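Local coordinates for maleylacetate reductase (Agrobacterium tumefaciens, PDB 3HL0), which catalyses the NAD-linked reduction of maleylacetate to 3-oxoadipate, probably as a step in the breakdown of gamma-resorcylate, at residues S238-L243 against V261-T266; H245-S250 against D317-L322; A19-D24 against V150-A155. One frame throughout, in Å; residues are numbered along the deposited sequence.

Interaction 1: residues S238-L243 against V261-T266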
loop_
_atom_site.group_PDB
_atom_site.type_symbol
_atom_site.label_atom_id
_atom_site.label_comp_id
_atom_site.label_asym_id
_atom_site.label_seq_id
_atom_site.Cartn_x
_atom_site.Cartn_y
_atom_site.Cartn_z
ATOM N N SER A 238 3.514 23.588 -8.997
ATOM C CA SER A 238 3.763 24.656 -8.043
ATOM C C SER A 238 3.453 24.126 -6.644
ATOM O O SER A 238 3.761 22.961 -6.365
ATOM C CB SER A 238 2.968 25.928 -8.441
ATOM O OG SER A 238 3.326 26.981 -7.543
ATOM N N LEU A 239 2.803 24.938 -5.821
ATOM C CA LEU A 239 2.608 24.629 -4.410
ATOM C C LEU A 239 2.051 23.214 -4.160
ATOM O O LEU A 239 2.529 22.485 -3.283
ATOM C CB LEU A 239 1.662 25.666 -3.801
ATOM C CG LEU A 239 1.114 25.334 -2.412
ATOM C CD1 LEU A 239 2.249 25.288 -1.396
ATOM C CD2 LEU A 239 0.031 26.359 -2.029
ATOM N N HIS A 240 1.029 22.833 -4.914
ATOM C CA HIS A 240 0.426 21.548 -4.582
ATOM C C HIS A 240 1.409 20.408 -4.701
ATOM O O HIS A 240 1.539 19.595 -3.774
ATOM C CB HIS A 240 -0.836 21.275 -5.408
ATOM C CG HIS A 240 -1.388 19.904 -5.142
ATOM N ND1 HIS A 240 -2.195 19.612 -4.059
ATOM C CD2 HIS A 240 -1.124 18.729 -5.753
ATOM C CE1 HIS A 240 -2.446 18.310 -4.051
ATOM N NE2 HIS A 240 -1.797 17.750 -5.067
ATOM N N HIS A 241 2.068 20.304 -5.847
ATOM C CA HIS A 241 2.965 19.135 -6.024
ATOM C C HIS A 241 4.202 19.261 -5.116
ATOM O O HIS A 241 4.680 18.249 -4.622
ATOM C CB HIS A 241 3.320 18.945 -7.516
ATOM C CG HIS A 241 2.149 18.524 -8.362
ATOM N ND1 HIS A 241 1.132 19.393 -8.699
ATOM C CD2 HIS A 241 1.841 17.335 -8.932
ATOM C CE1 HIS A 241 0.236 18.746 -9.438
ATOM N NE2 HIS A 241 0.635 17.490 -9.583
ATOM N N LYS A 242 4.712 20.473 -4.911
ATOM C CA LYS A 242 5.874 20.659 -4.001
ATOM C C LYS A 242 5.542 20.245 -2.577
ATOM O O LYS A 242 6.302 19.493 -1.952
ATOM C CB LYS A 242 6.353 22.094 -4.054
ATOM C CG LYS A 242 6.961 22.454 -5.429
ATOM C CD LYS A 242 8.397 21.957 -5.560
ATOM C CE LYS A 242 9.150 22.699 -6.652
ATOM N NZ LYS A 242 8.740 22.231 -8.019
ATOM N N LEU A 243 4.381 20.672 -2.095
ATOM C CA LEU A 243 3.969 20.348 -0.726
ATOM C C LEU A 243 3.729 18.854 -0.576
ATOM O O LEU A 243 4.096 18.283 0.457
ATOM C CB LEU A 243 2.765 21.182 -0.302
ATOM C CG LEU A 243 2.294 21.064 1.147
ATOM C CD1 LEU A 243 3.482 21.536 2.043
ATOM C CD2 LEU A 243 1.066 21.935 1.346
ATOM N N VAL A 261 -6.013 14.631 -0.025
ATOM C CA VAL A 261 -6.242 15.469 1.154
ATOM C C VAL A 261 -5.876 16.946 0.945
ATOM O O VAL A 261 -6.637 17.851 1.347
ATOM C CB VAL A 261 -5.514 14.897 2.372
ATOM C CG1 VAL A 261 -5.633 15.866 3.574
ATOM C CG2 VAL A 261 -6.156 13.572 2.752
ATOM N N LEU A 262 -4.716 17.164 0.327
ATOM C CA LEU A 262 -4.190 18.543 0.212
ATOM C C LEU A 262 -4.886 19.340 -0.887
ATOM O O LEU A 262 -4.942 20.559 -0.764
ATOM C CB LEU A 262 -2.666 18.538 -0.028
ATOM C CG LEU A 262 -1.850 18.194 1.245
ATOM C CD1 LEU A 262 -0.381 18.111 0.847
ATOM C CD2 LEU A 262 -2.058 19.214 2.302
ATOM N N LEU A 263 -5.317 18.670 -1.962
ATOM C CA LEU A 263 -5.711 19.413 -3.209
ATOM C C LEU A 263 -6.728 20.569 -2.962
ATOM O O LEU A 263 -6.531 21.673 -3.470
ATOM C CB LEU A 263 -6.179 18.458 -4.305
ATOM C CG LEU A 263 -6.388 19.178 -5.654
ATOM C CD1 LEU A 263 -5.129 19.835 -6.220
ATOM C CD2 LEU A 263 -7.011 18.153 -6.587
ATOM N N PRO A 264 -7.768 20.369 -2.137
ATOM C CA PRO A 264 -8.719 21.495 -1.974
ATOM C C PRO A 264 -8.055 22.725 -1.316
ATOM O O PRO A 264 -8.438 23.841 -1.615
ATOM C CB PRO A 264 -9.801 20.921 -1.050
ATOM C CG PRO A 264 -9.757 19.416 -1.324
ATOM C CD PRO A 264 -8.271 19.118 -1.522
ATOM N N HIS A 265 -7.091 22.484 -0.436
ATOM C CA HIS A 265 -6.422 23.535 0.339
ATOM C C HIS A 265 -5.363 24.230 -0.451
ATOM O O HIS A 265 -5.224 25.435 -0.311
ATOM C CB HIS A 265 -5.828 22.889 1.588
ATOM C CG HIS A 265 -6.871 22.195 2.392
ATOM N ND1 HIS A 265 -7.790 22.884 3.154
ATOM C CD2 HIS A 265 -7.197 20.884 2.477
ATOM C CE1 HIS A 265 -8.629 22.011 3.690
ATOM N NE2 HIS A 265 -8.290 20.794 3.302
ATOM N N THR A 266 -4.611 23.479 -1.264
ATOM C CA THR A 266 -3.551 24.096 -2.063
ATOM C C THR A 266 -4.211 24.905 -3.180
ATOM O O THR A 266 -3.751 26.031 -3.482
ATOM C CB THR A 266 -2.573 23.042 -2.627
ATOM O OG1 THR A 266 -3.327 22.061 -3.357
ATOM C CG2 THR A 266 -1.815 22.379 -1.456
#
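His240 and Thr266 form the polar centre of a buried contact between two neighbouring helices, and the rest of the interface illustrates how one hydrogen bond can be set within apolar packing. ND1 of His240 lies 2.8 Å from Thr266 OG1 in a bent hydrogen bond, and either atom could donate. The hydroxyl approaches at the imidazole edge, near the ring plane. With its chi1 of 55°, Thr266 holds OG1 between its own backbone N and carbonyl carbon, where the oxygen also lies near the carbonyl oxygens of Leu262 and Leu263, as long, weak contacts.

The second kind of interaction is CH-pi. Leu263 CD1 sits 3.8 Å from the centroid of the His240 ring, over one face and displaced toward the rim. The imidazole thus meets a hydroxyl at its edge and a methyl over one face, and the His259 ring also packs against it.

Van der Waals contacts complete the interface. Leu243 CG meets Leu262 CD1 at 4.0 Å, the two side chains crossing at about a right angle, while Leu243 CD2 touches Thr266 CG2 at the same separation. Farther toward the start of its helix, Leu239 rests CD2 near the Thr266 carbonyl oxygen.

The axes of the two segments approach to 9.7 Å, with their directions 142° apart. Helix 163-180 contributes Ala175 against both His240 and Leu263, and helix 336-348 packs through Ile339 on Leu239 and Ala346 on Leu262, embedding the pair in the helical C-terminal domain.

Interaction 2: residues H245-S250 against D317-L322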
loop_
_atom_site.group_PDB
_atom_site.type_symbol
_atom_site.label_atom_id
_atom_site.label_comp_id
_atom_site.label_asym_id
_atom_site.label_seq_id
_atom_site.Cartn_x
_atom_site.Cartn_y
_atom_site.Cartn_z
ATOM N N HIS A 245 5.198 16.491 -2.204
ATOM C CA HIS A 245 6.513 15.869 -2.189
ATOM C C HIS A 245 7.198 16.066 -0.833
ATOM O O HIS A 245 7.804 15.123 -0.312
ATOM C CB HIS A 245 7.385 16.399 -3.337
ATOM C CG HIS A 245 8.736 15.752 -3.423
ATOM N ND1 HIS A 245 9.854 16.275 -2.811
ATOM C CD2 HIS A 245 9.147 14.634 -4.068
ATOM C CE1 HIS A 245 10.895 15.497 -3.056
ATOM N NE2 HIS A 245 10.493 14.493 -3.816
ATOM N N THR A 246 7.084 17.254 -0.255
ATOM C CA THR A 246 7.687 17.534 1.071
ATOM C C THR A 246 7.071 16.654 2.141
ATOM O O THR A 246 7.778 15.988 2.904
ATOM C CB THR A 246 7.476 18.997 1.478
ATOM O OG1 THR A 246 8.190 19.801 0.552
ATOM C CG2 THR A 246 7.948 19.244 2.894
ATOM N N LEU A 247 5.750 16.648 2.234
ATOM C CA LEU A 247 5.099 15.826 3.263
ATOM C C LEU A 247 5.295 14.355 3.016
ATOM O O LEU A 247 5.534 13.565 3.951
ATOM C CB LEU A 247 3.589 16.112 3.259
ATOM C CG LEU A 247 3.013 17.063 4.287
ATOM C CD1 LEU A 247 3.676 18.438 4.254
ATOM C CD2 LEU A 247 1.507 17.167 4.057
ATOM N N GLY A 248 5.151 13.964 1.755
ATOM C CA GLY A 248 5.291 12.574 1.351
ATOM C C GLY A 248 6.646 12.039 1.709
ATOM O O GLY A 248 6.763 10.966 2.323
ATOM N N GLY A 249 7.678 12.791 1.366
ATOM C CA GLY A 249 9.047 12.426 1.630
ATOM C C GLY A 249 9.492 12.428 3.080
ATOM O O GLY A 249 10.245 11.538 3.485
ATOM N N SER A 250 9.031 13.409 3.860
ATOM C CA SER A 250 9.482 13.611 5.241
ATOM C C SER A 250 8.719 12.756 6.230
ATOM O O SER A 250 9.248 12.394 7.298
ATOM C CB SER A 250 9.297 15.068 5.653
ATOM O OG SER A 250 10.181 15.893 4.937
ATOM N N ASP A 317 4.437 22.306 12.331
ATOM C CA ASP A 317 5.467 23.377 12.314
ATOM C C ASP A 317 6.712 22.968 11.507
ATOM O O ASP A 317 7.149 23.734 10.650
ATOM C CB ASP A 317 5.837 23.862 13.746
ATOM C CG ASP A 317 4.746 24.702 14.398
ATOM O OD1 ASP A 317 4.035 25.476 13.717
ATOM O OD2 ASP A 317 4.588 24.629 15.645
ATOM N N PRO A 318 7.249 21.740 11.725
ATOM C CA PRO A 318 8.434 21.338 10.940
ATOM C C PRO A 318 8.128 21.264 9.453
ATOM O O PRO A 318 8.974 21.554 8.607
ATOM C CB PRO A 318 8.781 19.941 11.482
ATOM C CG PRO A 318 8.184 19.911 12.869
ATOM C CD PRO A 318 7.050 20.912 12.930
HETATM N N MSE A 319 6.895 20.866 9.131
HETATM C CA MSE A 319 6.507 20.819 7.729
HETATM C C MSE A 319 6.370 22.209 7.120
HETATM O O MSE A 319 6.775 22.401 5.991
HETATM C CB MSE A 319 5.196 20.033 7.539
HETATM C CG MSE A 319 5.345 18.518 7.697
HETATM SE SE MSE A 319 6.782 17.652 6.762
HETATM C CE MSE A 319 8.102 17.676 8.218
ATOM N N ALA A 320 5.828 23.159 7.873
ATOM C CA ALA A 320 5.698 24.522 7.337
ATOM C C ALA A 320 7.109 25.093 7.080
ATOM O O ALA A 320 7.326 25.807 6.095
ATOM C CB ALA A 320 4.929 25.397 8.300
ATOM N N GLU A 321 8.074 24.751 7.950
ATOM C CA GLU A 321 9.480 25.151 7.728
ATOM C C GLU A 321 10.091 24.525 6.472
ATOM O O GLU A 321 10.666 25.237 5.660
ATOM C CB GLU A 321 10.328 24.875 8.975
ATOM C CG GLU A 321 11.829 25.259 8.861
ATOM C CD GLU A 321 12.092 26.739 8.532
ATOM O OE1 GLU A 321 11.347 27.624 9.022
ATOM O OE2 GLU A 321 13.080 27.007 7.793
ATOM N N LEU A 322 9.951 23.212 6.295
ATOM C CA LEU A 322 10.497 22.535 5.128
ATOM C C LEU A 322 9.846 23.046 3.857
ATOM O O LEU A 322 10.504 23.189 2.828
ATOM C CB LEU A 322 10.279 21.018 5.227
ATOM C CG LEU A 322 11.296 20.031 5.763
ATOM C CD1 LEU A 322 10.854 18.647 5.314
ATOM C CD2 LEU A 322 12.711 20.316 5.239
#
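Met319, present as selenomethionine, meets Leu247 and Ser250 with a side chain that is folded rather than extended. Its CG stands anti to the carbonyl carbon and beside the backbone N (chi1 -74°), and the chain bends again at chi2 and chi3. The bent chain presents different atoms to different partners: CG takes Leu247 CD1 at 3.8 Å, whereas SE reaches Ser250 CB at 3.8 Å and the terminal CE approaches that same CB. Leu247 and Met319 cross obliquely. Although the CB of Leu247 does not point at the partner helix, the end of its side chain comes nearer to it, and the CD1 branch makes the touch, lying close to CB as well as CG of Met319.

Thr246 and Leu322 form the second group. The threonine methyl CG2 is anti to the backbone N and faces helix 316-323, where it packs on Leu322 CB at 3.7 Å. Its hydroxyl lies beside the backbone N and bonds to the carbonyl of Lys242 in the preceding turn. One residue thereby divides its two branches, spending the polar one within its own helix and the methyl across the contact. Ser250 was modelled in two conformers, so the position of its hydroxyl against Leu322 is doubtful.

The axes of the two segments come within 10.0 Å at an angle of 126°, and Leu343 of helix 336-348 also packs on Met319. Since no hydrogen bond was identified across this pair of segments, its cohesion rests chiefly on dispersion between methyl, methylene and selenium groups: the Thr246 hydroxyl finds its partner within its own helix, while carbon and selenium meet across the contact.

Interaction 3: residues A19-D24 against V150-A155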
loop_
_atom_site.group_PDB
_atom_site.type_symbol
_atom_site.label_atom_id
_atom_site.label_comp_id
_atom_site.label_asym_id
_atom_site.label_seq_id
_atom_site.Cartn_x
_atom_site.Cartn_y
_atom_site.Cartn_z
ATOM N N ALA A 19 -10.211 -0.246 -25.412
ATOM C CA ALA A 19 -10.508 -1.455 -24.631
ATOM C C ALA A 19 -9.970 -2.681 -25.349
ATOM O O ALA A 19 -10.294 -2.901 -26.530
ATOM C CB ALA A 19 -12.020 -1.575 -24.389
ATOM N N GLY A 20 -9.142 -3.459 -24.639
ATOM C CA GLY A 20 -8.495 -4.673 -25.189
ATOM C C GLY A 20 -7.167 -4.443 -25.884
ATOM O O GLY A 20 -6.537 -5.386 -26.381
ATOM N N SER A 21 -6.719 -3.195 -25.909
ATOM C CA SER A 21 -5.483 -2.850 -26.613
ATOM C C SER A 21 -4.224 -3.543 -26.078
ATOM O O SER A 21 -3.227 -3.628 -26.795
ATOM C CB SER A 21 -5.295 -1.319 -26.601
ATOM O OG SER A 21 -5.144 -0.889 -25.254
ATOM N N SER A 22 -4.237 -4.061 -24.847
ATOM C CA SER A 22 -3.039 -4.733 -24.327
ATOM C C SER A 22 -2.833 -6.085 -25.043
ATOM O O SER A 22 -1.761 -6.677 -24.951
ATOM C CB SER A 22 -3.056 -4.897 -22.796
ATOM O OG SER A 22 -4.263 -5.469 -22.312
ATOM N N ALA A 23 -3.863 -6.526 -25.772
ATOM C CA ALA A 23 -3.800 -7.742 -26.607
ATOM C C ALA A 23 -2.868 -7.542 -27.779
ATOM O O ALA A 23 -2.447 -8.528 -28.392
ATOM C CB ALA A 23 -5.183 -8.100 -27.127
ATOM N N ASP A 24 -2.585 -6.280 -28.105
ATOM C CA ASP A 24 -1.765 -5.898 -29.250
ATOM C C ASP A 24 -0.364 -5.392 -28.848
ATOM O O ASP A 24 0.280 -4.637 -29.588
ATOM C CB ASP A 24 -2.485 -4.819 -30.083
ATOM C CG ASP A 24 -3.913 -5.223 -30.515
ATOM O OD1 ASP A 24 -4.111 -6.353 -31.034
ATOM O OD2 ASP A 24 -4.840 -4.389 -30.344
ATOM N N VAL A 150 6.156 4.549 -25.781
ATOM C CA VAL A 150 4.844 4.106 -26.215
ATOM C C VAL A 150 3.964 3.908 -24.977
ATOM O O VAL A 150 4.449 3.400 -23.972
ATOM C CB VAL A 150 4.930 2.761 -27.006
ATOM C CG1 VAL A 150 3.557 2.255 -27.356
ATOM C CG2 VAL A 150 5.814 2.897 -28.259
ATOM N N VAL A 151 2.707 4.322 -25.037
ATOM C CA VAL A 151 1.795 4.042 -23.927
ATOM C C VAL A 151 0.582 3.343 -24.508
ATOM O O VAL A 151 0.068 3.771 -25.552
ATOM C CB VAL A 151 1.322 5.361 -23.289
ATOM C CG1 VAL A 151 0.367 5.081 -22.136
ATOM C CG2 VAL A 151 2.501 6.183 -22.817
ATOM N N ILE A 152 0.186 2.216 -23.896
ATOM C CA ILE A 152 -1.007 1.466 -24.315
ATOM C C ILE A 152 -2.028 1.606 -23.203
ATOM O O ILE A 152 -1.841 1.071 -22.109
ATOM C CB ILE A 152 -0.651 -0.023 -24.574
ATOM C CG1 ILE A 152 0.368 -0.094 -25.703
ATOM C CG2 ILE A 152 -1.896 -0.840 -24.928
ATOM C CD1 ILE A 152 0.794 -1.560 -25.988
ATOM N N TYR A 153 -3.104 2.321 -23.485
ATOM C CA TYR A 153 -4.175 2.502 -22.514
ATOM C C TYR A 153 -5.306 1.521 -22.796
ATOM O O TYR A 153 -6.017 1.623 -23.823
ATOM C CB TYR A 153 -4.760 3.914 -22.605
ATOM C CG TYR A 153 -3.922 4.992 -21.954
ATOM C CD1 TYR A 153 -3.759 5.021 -20.563
ATOM C CD2 TYR A 153 -3.338 6.003 -22.724
ATOM C CE1 TYR A 153 -3.008 6.055 -19.943
ATOM C CE2 TYR A 153 -2.609 6.998 -22.146
ATOM C CZ TYR A 153 -2.447 7.043 -20.763
ATOM O OH TYR A 153 -1.719 8.045 -20.214
ATOM N N ASP A 154 -5.478 0.587 -21.861
ATOM C CA ASP A 154 -6.496 -0.453 -22.005
ATOM C C ASP A 154 -7.418 -0.421 -20.786
ATOM O O ASP A 154 -7.045 -0.943 -19.732
ATOM C CB ASP A 154 -5.822 -1.815 -22.130
ATOM C CG ASP A 154 -6.828 -2.964 -22.311
ATOM O OD1 ASP A 154 -8.044 -2.757 -22.157
ATOM O OD2 ASP A 154 -6.374 -4.063 -22.705
ATOM N N ALA A 155 -8.572 0.229 -20.923
ATOM C CA ALA A 155 -9.421 0.460 -19.737
ATOM C C ALA A 155 -9.876 -0.879 -19.102
ATOM O O ALA A 155 -10.216 -0.907 -17.918
ATOM C CB ALA A 155 -10.587 1.316 -20.074
#
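Asp154, just beyond strand 150-153 of the parallel sheet in the Rossmann-like N-terminal domain, grips the turn at Gly20 to Ser22 with both carboxylate oxygens. The turn follows edge strand 15-17, the neighbour of 150-153 in the sheet, so the carboxylate ties together the ends of two adjacent strands.

OD1 accepts from Gly20 N at 2.8 Å; the N-H points nearly straight at it (161°) but arrives from well above the carboxylate plane. The same oxygen takes a second bond from the backbone N of Glu156. OD2 has two donors from a single residue: Ser22 N at 3.0 Å and Ser22 OG at 2.6 Å. They approach from opposite faces of the plane, the hydroxyl on the anti side. Four donors thus share the two oxygens, which fixes the rotation of the group and should favour the charged form of Asp154. The CB bond of Asp154 points to the turn, and chi1 (-179°) sets CG anti to the backbone N.

Gly20 adopts a positive phi of 88°, a backbone shape that favours glycine, and its carbonyl receives Ala23 N in the short 3-10 segment. The Ser21 hydroxyl is satisfied by Ser18 O. The CG2 methyl of Ile152 lies 3.3 Å from Ser21 OG.

In the fold
Interactions 1 and 2 form a continuous cluster, since both use helix 239-251: their centres lie 12 Å apart, and Leu262 CD1 of the first touches Leu247 CD2 of the second at 3.8 Å. Interaction 3 belongs to the other domain, on the opposite side of the chain's centre, with its centre about 31 Å from that of interaction 1 and 38 Å from that of interaction 2. The bound NAD lies at some distance from all three: the side chains of His240 and Asp154 are each about 10 Å from it and that of Leu247 about 12 Å, while Ser22 packs on Leu157, a residue that binds the cofactor.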